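Long-range contact in hypothetical protein AGR_L_1239 (Agrobacterium tumefaciens str. C58, PDB 1VQS), which is of unknown function but belongs to the NIPSNAP family and adopts a ferredoxin-like fold, as in dimeric alpha-beta barrel proteins: residues V33-L46 with R81-I95. Numbering follows the deposited sequence.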
loop_
_atom_site.group_PDB
_atom_site.type_symbol
_atom_site.label_atom_id
_atom_site.label_comp_id
_atom_site.label_asym_id
_atom_site.label_seq_id
_atom_site.Cartn_x
_atom_site.Cartn_y
_atom_site.Cartn_z
ATOM N N VAL B 33 -10.299 26.864 -9.304
ATOM C CA VAL B 33 -11.593 27.054 -8.659
ATOM C C VAL B 33 -11.439 27.224 -7.137
ATOM O O VAL B 33 -12.166 27.993 -6.518
ATOM C CB VAL B 33 -12.590 25.937 -9.052
ATOM C CG1 VAL B 33 -12.299 24.655 -8.313
ATOM C CG2 VAL B 33 -14.030 26.382 -8.802
ATOM N N VAL B 34 -10.476 26.556 -6.528
ATOM C CA VAL B 34 -10.194 26.812 -5.108
ATOM C C VAL B 34 -9.766 28.267 -4.889
ATOM O O VAL B 34 -10.320 28.973 -4.025
ATOM C CB VAL B 34 -9.151 25.826 -4.517
ATOM C CG1 VAL B 34 -8.772 26.247 -3.090
ATOM C CG2 VAL B 34 -9.714 24.397 -4.489
ATOM N N GLU B 35 -8.821 28.751 -5.694
ATOM C CA GLU B 35 -8.430 30.148 -5.577
ATOM C C GLU B 35 -9.620 31.092 -5.723
ATOM O O GLU B 35 -9.810 31.996 -4.905
ATOM C CB GLU B 35 -7.371 30.537 -6.609
ATOM C CG GLU B 35 -7.010 32.009 -6.511
ATOM C CD GLU B 35 -5.755 32.387 -7.214
ATOM O OE1 GLU B 35 -5.157 31.547 -7.873
ATOM O OE2 GLU B 35 -5.360 33.572 -7.075
ATOM N N ASP B 36 -10.396 30.911 -6.786
ATOM C CA ASP B 36 -11.365 31.913 -7.182
ATOM C C ASP B 36 -12.627 31.846 -6.340
ATOM O O ASP B 36 -13.280 32.881 -6.103
ATOM C CB ASP B 36 -11.721 31.732 -8.649
ATOM C CG ASP B 36 -10.613 32.149 -9.586
ATOM O OD1 ASP B 36 -9.606 32.752 -9.141
ATOM O OD2 ASP B 36 -10.768 31.879 -10.797
ATOM N N GLU B 37 -12.986 30.658 -5.866
ATOM C CA GLU B 37 -14.320 30.438 -5.297
ATOM C C GLU B 37 -14.358 29.756 -3.941
ATOM O O GLU B 37 -15.396 29.800 -3.300
ATOM C CB GLU B 37 -15.188 29.644 -6.301
ATOM C CG GLU B 37 -15.251 30.289 -7.699
ATOM C CD GLU B 37 -16.188 29.581 -8.691
ATOM O OE1 GLU B 37 -17.350 29.328 -8.330
ATOM O OE2 GLU B 37 -15.765 29.297 -9.843
ATOM N N GLY B 38 -13.259 29.127 -3.495
ATOM C CA GLY B 38 -13.299 28.321 -2.275
ATOM C C GLY B 38 -12.432 28.709 -1.087
ATOM O O GLY B 38 -12.844 28.584 0.064
ATOM N N ILE B 39 -11.200 29.140 -1.330
ATOM C CA ILE B 39 -10.251 29.232 -0.219
ATOM C C ILE B 39 -10.608 30.318 0.794
ATOM O O ILE B 39 -10.418 30.132 1.986
ATOM C CB ILE B 39 -8.795 29.372 -0.747
ATOM C CG1 ILE B 39 -7.790 29.088 0.372
ATOM C CG2 ILE B 39 -8.569 30.720 -1.346
ATOM C CD1 ILE B 39 -7.814 27.689 0.888
ATOM N N GLU B 40 -11.150 31.445 0.362
ATOM C CA GLU B 40 -11.540 32.461 1.352
ATOM C C GLU B 40 -12.667 31.999 2.281
ATOM O O GLU B 40 -12.626 32.233 3.508
ATOM C CB GLU B 40 -11.857 33.805 0.679
ATOM C CG GLU B 40 -10.594 34.496 0.180
ATOM C CD GLU B 40 -9.544 34.733 1.300
ATOM O OE1 GLU B 40 -9.873 35.395 2.333
ATOM O OE2 GLU B 40 -8.401 34.249 1.149
ATOM N N ILE B 41 -13.659 31.325 1.712
ATOM C CA ILE B 41 -14.699 30.729 2.542
ATOM C C ILE B 41 -14.113 29.688 3.493
ATOM O O ILE B 41 -14.412 29.687 4.682
ATOM C CB ILE B 41 -15.824 30.128 1.661
ATOM C CG1 ILE B 41 -16.596 31.244 0.925
ATOM C CG2 ILE B 41 -16.761 29.270 2.490
ATOM C CD1 ILE B 41 -17.369 30.772 -0.310
ATOM N N GLN B 42 -13.239 28.818 2.983
ATOM C CA GLN B 42 -12.671 27.752 3.803
ATOM C C GLN B 42 -11.867 28.357 4.966
ATOM O O GLN B 42 -12.052 27.984 6.114
ATOM C CB GLN B 42 -11.777 26.849 2.965
ATOM C CG GLN B 42 -11.387 25.595 3.670
ATOM C CD GLN B 42 -10.608 24.675 2.774
ATOM O OE1 GLN B 42 -9.903 25.146 1.880
ATOM N NE2 GLN B 42 -10.679 23.352 3.045
ATOM N N LYS B 43 -11.009 29.331 4.676
ATOM C CA LYS B 43 -10.216 30.015 5.709
ATOM C C LYS B 43 -11.104 30.697 6.738
ATOM O O LYS B 43 -10.780 30.752 7.946
ATOM C CB LYS B 43 -9.258 31.048 5.110
ATOM C CG LYS B 43 -8.117 30.434 4.327
ATOM C CD LYS B 43 -7.469 31.408 3.346
ATOM C CE LYS B 43 -6.756 32.539 3.976
ATOM N NZ LYS B 43 -6.370 33.474 2.860
ATOM N N SER B 44 -12.230 31.248 6.282
ATOM C CA SER B 44 -13.096 31.982 7.193
ATOM C C SER B 44 -13.714 31.134 8.271
ATOM O O SER B 44 -14.197 31.675 9.266
ATOM C CB SER B 44 -14.202 32.708 6.457
ATOM O OG SER B 44 -15.207 31.816 6.037
ATOM N N HIS B 45 -13.719 29.816 8.080
ATOM C CA HIS B 45 -14.164 28.890 9.142
ATOM C C HIS B 45 -13.000 28.229 9.844
ATOM O O HIS B 45 -12.970 28.163 11.062
ATOM C CB HIS B 45 -15.107 27.824 8.576
ATOM C CG HIS B 45 -16.392 28.387 8.056
ATOM N ND1 HIS B 45 -17.387 28.869 8.878
ATOM C CD2 HIS B 45 -16.834 28.556 6.781
ATOM C CE1 HIS B 45 -18.381 29.323 8.131
ATOM N NE2 HIS B 45 -18.076 29.134 6.854
ATOM N N LEU B 46 -12.065 27.689 9.071
ATOM C CA LEU B 46 -11.011 26.875 9.646
ATOM C C LEU B 46 -9.933 27.670 10.321
ATOM O O LEU B 46 -9.291 27.149 11.223
ATOM C CB LEU B 46 -10.422 25.956 8.602
ATOM C CG LEU B 46 -11.427 25.000 7.952
ATOM C CD1 LEU B 46 -10.645 24.057 7.009
ATOM C CD2 LEU B 46 -12.227 24.218 8.958
ATOM N N ARG B 81 -18.906 24.209 11.558
ATOM C CA ARG B 81 -19.410 25.448 10.974
ATOM C C ARG B 81 -19.139 25.516 9.464
ATOM O O ARG B 81 -19.990 25.961 8.671
ATOM C CB ARG B 81 -18.821 26.666 11.689
ATOM C CG ARG B 81 -19.377 26.807 13.087
ATOM C CD ARG B 81 -19.106 28.152 13.719
ATOM N NE ARG B 81 -17.677 28.411 13.863
ATOM C CZ ARG B 81 -16.950 28.209 14.965
ATOM N NH1 ARG B 81 -17.494 27.717 16.063
ATOM N NH2 ARG B 81 -15.658 28.501 14.947
ATOM N N LEU B 82 -17.964 25.052 9.047
ATOM C CA LEU B 82 -17.619 24.974 7.626
ATOM C C LEU B 82 -18.658 24.124 6.884
ATOM O O LEU B 82 -19.215 24.548 5.880
ATOM C CB LEU B 82 -16.229 24.364 7.430
ATOM C CG LEU B 82 -15.774 24.095 5.978
ATOM C CD1 LEU B 82 -15.592 25.392 5.232
ATOM C CD2 LEU B 82 -14.484 23.270 5.951
HETATM N N MSE B 83 -18.931 22.934 7.417
HETATM C CA MSE B 83 -19.821 21.973 6.747
HETATM C C MSE B 83 -21.299 22.366 6.760
HETATM O O MSE B 83 -22.083 21.891 5.943
HETATM C CB MSE B 83 -19.590 20.569 7.332
HETATM C CG MSE B 83 -18.158 20.084 7.166
HETATM SE SE MSE B 83 -17.515 20.076 5.303
HETATM C CE MSE B 83 -19.035 19.325 4.505
ATOM N N ALA B 84 -21.680 23.239 7.663
ATOM C CA ALA B 84 -23.044 23.746 7.758
ATOM C C ALA B 84 -23.264 24.977 6.869
ATOM O O ALA B 84 -24.400 25.400 6.673
ATOM C CB ALA B 84 -23.375 24.101 9.198
ATOM N N ASP B 85 -22.177 25.599 6.399
ATOM C CA ASP B 85 -22.302 26.844 5.609
ATOM C C ASP B 85 -22.741 26.548 4.170
ATOM O O ASP B 85 -21.998 25.915 3.437
ATOM C CB ASP B 85 -20.968 27.569 5.579
ATOM C CG ASP B 85 -21.016 28.903 4.887
ATOM O OD1 ASP B 85 -22.052 29.301 4.351
ATOM O OD2 ASP B 85 -19.970 29.594 4.912
ATOM N N PRO B 86 -23.944 27.015 3.781
ATOM C CA PRO B 86 -24.355 26.756 2.400
ATOM C C PRO B 86 -23.420 27.362 1.345
ATOM O O PRO B 86 -23.400 26.906 0.208
ATOM C CB PRO B 86 -25.751 27.371 2.307
ATOM C CG PRO B 86 -25.843 28.336 3.403
ATOM C CD PRO B 86 -24.968 27.787 4.513
ATOM N N ARG B 87 -22.643 28.380 1.716
ATOM C CA ARG B 87 -21.660 28.940 0.783
ATOM C C ARG B 87 -20.541 27.937 0.507
ATOM O O ARG B 87 -19.953 27.927 -0.574
ATOM C CB ARG B 87 -21.099 30.248 1.327
ATOM C CG ARG B 87 -22.149 31.323 1.437
ATOM C CD ARG B 87 -21.562 32.654 1.961
ATOM N NE ARG B 87 -20.785 33.326 0.924
ATOM C CZ ARG B 87 -19.640 33.973 1.119
ATOM N NH1 ARG B 87 -19.075 34.010 2.306
ATOM N NH2 ARG B 87 -19.040 34.565 0.095
ATOM N N TRP B 88 -20.217 27.118 1.487
ATOM C CA TRP B 88 -19.229 26.064 1.294
ATOM C C TRP B 88 -19.844 24.843 0.622
ATOM O O TRP B 88 -19.229 24.261 -0.256
ATOM C CB TRP B 88 -18.601 25.645 2.619
ATOM C CG TRP B 88 -17.521 24.592 2.505
ATOM C CD1 TRP B 88 -17.574 23.313 2.982
ATOM C CD2 TRP B 88 -16.256 24.731 1.855
ATOM N NE1 TRP B 88 -16.396 22.669 2.702
ATOM C CE2 TRP B 88 -15.586 23.512 1.990
ATOM C CE3 TRP B 88 -15.638 25.774 1.157
ATOM C CZ2 TRP B 88 -14.297 23.310 1.485
ATOM C CZ3 TRP B 88 -14.370 25.576 0.662
ATOM C CH2 TRP B 88 -13.722 24.347 0.820
ATOM N N LEU B 89 -21.067 24.456 1.009
ATOM C CA LEU B 89 -21.733 23.307 0.395
ATOM C C LEU B 89 -22.002 23.554 -1.080
ATOM O O LEU B 89 -22.033 22.599 -1.871
ATOM C CB LEU B 89 -23.013 22.988 1.135
ATOM C CG LEU B 89 -22.835 22.585 2.600
ATOM C CD1 LEU B 89 -24.173 22.518 3.295
ATOM C CD2 LEU B 89 -22.170 21.228 2.698
ATOM N N SER B 90 -22.185 24.808 -1.467
ATOM C CA SER B 90 -22.380 25.139 -2.898
ATOM C C SER B 90 -21.048 25.179 -3.648
ATOM O O SER B 90 -21.033 25.109 -4.884
ATOM C CB SER B 90 -23.173 26.413 -3.109
ATOM O OG SER B 90 -22.577 27.511 -2.481
ATOM N N PHE B 91 -19.950 25.348 -2.911
ATOM C CA PHE B 91 -18.630 25.272 -3.531
ATOM C C PHE B 91 -18.153 23.842 -3.740
ATOM O O PHE B 91 -17.581 23.514 -4.801
ATOM C CB PHE B 91 -17.563 26.021 -2.677
ATOM C CG PHE B 91 -16.159 25.736 -3.136
ATOM C CD1 PHE B 91 -15.685 26.324 -4.305
ATOM C CD2 PHE B 91 -15.354 24.827 -2.470
ATOM C CE1 PHE B 91 -14.408 26.003 -4.789
ATOM C CE2 PHE B 91 -14.078 24.529 -2.949
ATOM C CZ PHE B 91 -13.629 25.117 -4.119
ATOM N N LEU B 92 -18.372 22.983 -2.748
ATOM C CA LEU B 92 -17.872 21.607 -2.793
ATOM C C LEU B 92 -18.099 20.827 -4.112
ATOM O O LEU B 92 -17.204 20.073 -4.508
ATOM C CB LEU B 92 -18.364 20.785 -1.599
ATOM C CG LEU B 92 -17.708 21.056 -0.237
ATOM C CD1 LEU B 92 -18.428 20.240 0.834
ATOM C CD2 LEU B 92 -16.225 20.728 -0.275
ATOM N N PRO B 93 -19.265 20.969 -4.769
ATOM C CA PRO B 93 -19.443 20.216 -6.023
ATOM C C PRO B 93 -18.368 20.502 -7.056
ATOM O O PRO B 93 -18.143 19.677 -7.959
ATOM C CB PRO B 93 -20.814 20.688 -6.533
ATOM C CG PRO B 93 -21.544 21.077 -5.273
ATOM C CD PRO B 93 -20.492 21.706 -4.398
ATOM N N LYS B 94 -17.710 21.651 -6.947
ATOM C CA LYS B 94 -16.708 22.058 -7.931
ATOM C C LYS B 94 -15.359 21.351 -7.729
ATOM O O LYS B 94 -14.501 21.388 -8.632
ATOM C CB LYS B 94 -16.497 23.573 -7.891
ATOM C CG LYS B 94 -17.779 24.376 -8.039
ATOM C CD LYS B 94 -17.543 25.826 -7.735
ATOM C CE LYS B 94 -18.850 26.575 -7.690
ATOM N NZ LYS B 94 -19.132 27.161 -9.006
ATOM N N ILE B 95 -15.155 20.745 -6.553
ATOM C CA ILE B 95 -13.962 19.952 -6.346
ATOM C C ILE B 95 -14.201 18.505 -5.939
ATOM O O ILE B 95 -13.296 17.693 -6.001
ATOM C CB ILE B 95 -12.993 20.588 -5.317
ATOM C CG1 ILE B 95 -13.624 20.735 -3.918
ATOM C CG2 ILE B 95 -12.513 21.914 -5.836
ATOM C CD1 ILE B 95 -12.630 21.076 -2.838
HETATM O O HOH W 1 -17.410 27.594 -11.247
HETATM O O HOH W 2 -17.206 29.926 11.448
HETATM O O HOH W 3 -14.702 29.747 12.547
#
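Phe91 lies flat against the backbone of Gly38: the glycine CA sits 3.6 Å from the ring centroid and only 10° off the ring normal, a CH-pi contact over the face. Gly38 closes a wider pi-type turn (34-38), its N and Ile39 N both bonding Val34 O. Trp88, the next aromatic along, is turned differently. It presents an edge to Gly38, with CZ3 3.4 Å from the carbonyl O, while Leu82 CD1 and Leu92 CG cover its opposite faces and the Gln42 amide carbon CD meets CH2 obliquely. Ile41 CG2 is also oblique to this ring (CE3 3.9 Å), and its CG1 lies over one face of the Arg87 guanidinium.

Polar pairs fasten both ends. His45 NE2 donates to Asp85 OD2 at 2.8 Å, nearly straight (166°) and close to the imidazole plane, arriving on the anti side of the carboxylate. The trans chi1 of Asp85 (-176°) puts OD2 there and lets OD1 accept from Arg87 N, the N-cap bond. Leu82 CA covers one imidazole face. At the other end Lys94 NZ meets Glu37 OE1 at 2.9 Å in a salt bridge, and a water links the same amine to OE2.

The contact thus joins helix 27-46 to the end of helix 72-84, the short helix 86-89 and the residues that follow, on one side of the antiparallel sheet; Gln42 and Leu46 reach Trp67 of strand 62-69, and Val34 packs on Tyr52 of strand 48-55 and on Phe112 of a second subunit.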